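Local coordinates for protein Atp-dependent DNA ligase (Psychromonas sp., PDB 4D05) that probably seals nicks in double-stranded DNA, using ATP to form an enzyme-adenylate intermediate on the way, at residues I134-T137 with V138-F141. Numbering follows the deposited sequence.
Sequences IPNT and VALF
N136 and A139 meet in an asparagine N-cap, at the surface of the ATP-dependent DNA ligase domain, where the loop after strand 126-128 turns into helix 137-149. The first turn of a helix has backbone N-H groups with no carbonyl one turn earlier to accept from them, and a short polar side chain such as asparagine can supply the missing acceptor. Here N136 OD1 accepts from A139 N at 2.9 Å, the donor lying 17° out of the amide carbonyl plane. A chi1 of 49° folds CG in between the two main-chain arms of its own residue, which swings the amide back over the helix start. Regular helical bonding begins at once: L140 N donates to N136 O and F141 N to T137 O. Outside the cap, I134 rests on the first turn, its CG2 3.9 Å from A139 CB and also touching L140 CB. P135 CG adds a looser touch on the small A139 methyl. L140, buried, packs on V18 and on V23 of strand 21-26. One turn apart, T137 and F141 point the same way, and T137 CG2 makes a CH-pi contact over one face of the F141 ring, 4.1 Å from its centroid.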
ATOM      1  N   ILE A 134      15.221  -4.842 -10.790  1.00  6.82           N
ATOM      2  CA  ILE A 134      16.114  -4.969  -9.633  1.00  6.15           C
ATOM      3  C   ILE A 134      16.735  -6.356  -9.678  1.00  5.72           C
ATOM      4  O   ILE A 134      16.048  -7.343  -9.978  1.00  6.48           O
ATOM      5  CB  ILE A 134      15.288  -4.761  -8.326  1.00  6.76           C
ATOM      6  CG1 ILE A 134      14.716  -3.338  -8.240  1.00  9.34           C
ATOM      7  CG2 ILE A 134      16.102  -5.015  -7.089  1.00  8.68           C
ATOM      8  CD1 ILE A 134      15.762  -2.247  -8.111  1.00 13.07           C
ATOM      9  N   PRO A 135      18.042  -6.463  -9.402  1.00  5.72           N
ATOM     10  CA  PRO A 135      18.697  -7.742  -9.710  1.00  7.79           C
ATOM     11  C   PRO A 135      18.513  -8.870  -8.693  1.00  6.93           C
ATOM     12  O   PRO A 135      18.686 -10.052  -9.055  1.00  6.97           O
ATOM     13  CB  PRO A 135      20.182  -7.366  -9.787  1.00  7.54           C
ATOM     14  CG  PRO A 135      20.295  -6.145  -8.930  1.00  7.10           C
ATOM     15  CD  PRO A 135      19.020  -5.387  -9.213  1.00  5.57           C
ATOM     16  N   ASN A 136      18.197  -8.549  -7.440  1.00  4.93           N
ATOM     17  CA  ASN A 136      18.117  -9.579  -6.408  1.00  5.61           C
ATOM     18  C   ASN A 136      17.417  -9.029  -5.191  1.00  5.34           C
ATOM     19  O   ASN A 136      17.197  -7.829  -5.087  1.00  4.16           O
ATOM     20  CB  ASN A 136      19.502 -10.144  -6.017  1.00  4.49           C
ATOM     21  CG  ASN A 136      20.508  -9.055  -5.735  1.00  5.03           C
ATOM     22  OD1 ASN A 136      20.375  -8.288  -4.790  1.00  5.27           O
ATOM     23  ND2 ASN A 136      21.530  -8.969  -6.593  1.00  6.19           N
ATOM     24  N   THR A 137      17.067  -9.904  -4.265  1.00  4.58           N
ATOM     25  CA  THR A 137      16.282  -9.501  -3.092  1.00  5.45           C
ATOM     26  C   THR A 137      17.032  -8.559  -2.144  1.00  4.34           C
ATOM     27  O   THR A 137      16.449  -7.603  -1.588  1.00  4.31           O
ATOM     28  CB  THR A 137      15.860 -10.711  -2.317  1.00 11.61           C
ATOM     29  OG1 THR A 137      15.055 -11.534  -3.166  1.00 12.66           O
ATOM     30  CG2 THR A 137      15.034 -10.268  -1.070  1.00 12.67           C
ATOM     31  N   VAL A 138      18.328  -8.784  -1.955  1.00  4.53           N
ATOM     32  CA  VAL A 138      19.086  -7.854  -1.148  1.00  4.13           C
ATOM     33  C   VAL A 138      18.982  -6.427  -1.712  1.00  4.46           C
ATOM     34  O   VAL A 138      18.773  -5.447  -0.979  1.00  4.28           O
ATOM     35  CB  VAL A 138      20.558  -8.293  -1.006  1.00  6.33           C
ATOM     36  CG1 VAL A 138      21.354  -7.178  -0.366  1.00  5.44           C
ATOM     37  CG2 VAL A 138      20.615  -9.569  -0.180  1.00  7.45           C
ATOM     38  N   ALA A 139      19.119  -6.292  -3.024  1.00  4.12           N
ATOM     39  CA  ALA A 139      19.005  -4.989  -3.647  1.00  3.15           C
ATOM     40  C   ALA A 139      17.586  -4.396  -3.528  1.00  2.58           C
ATOM     41  O   ALA A 139      17.405  -3.203  -3.342  1.00  3.09           O
ATOM     42  CB  ALA A 139      19.420  -5.093  -5.104  1.00  2.93           C
ATOM     43  N   LEU A 140      16.602  -5.265  -3.564  1.00  2.26           N
ATOM     44  CA  LEU A 140      15.213  -4.864  -3.447  1.00  2.66           C
ATOM     45  C   LEU A 140      14.947  -4.274  -2.046  1.00  1.78           C
ATOM     46  O   LEU A 140      14.292  -3.223  -1.893  1.00  3.62           O
ATOM     47  CB  LEU A 140      14.327  -6.078  -3.690  1.00  3.38           C
ATOM     48  CG  LEU A 140      12.831  -5.813  -3.591  1.00  4.45           C
ATOM     49  CD1 LEU A 140      12.366  -4.936  -4.737  1.00  6.43           C
ATOM     50  CD2 LEU A 140      12.048  -7.141  -3.511  1.00  6.36           C
ATOM     51  N   PHE A 141      15.487  -4.931  -1.017  1.00  2.99           N
ATOM     52  CA  PHE A 141      15.248  -4.490   0.358  1.00  3.29           C
ATOM     53  C   PHE A 141      16.084  -3.241   0.650  1.00  5.71           C
ATOM     54  O   PHE A 141      15.718  -2.406   1.467  1.00  5.42           O
ATOM     55  CB  PHE A 141      15.598  -5.608   1.349  1.00  5.31           C
ATOM     56  CG  PHE A 141      14.550  -6.678   1.517  1.00  8.60           C
ATOM     57  CD1 PHE A 141      13.498  -6.831   0.644  1.00 10.97           C
ATOM     58  CD2 PHE A 141      14.620  -7.539   2.627  1.00 12.97           C
ATOM     59  CE1 PHE A 141      12.537  -7.813   0.836  1.00 11.32           C
ATOM     60  CE2 PHE A 141      13.665  -8.539   2.813  1.00 16.24           C
ATOM     61  CZ  PHE A 141      12.616  -8.659   1.889  1.00 15.13           C
TER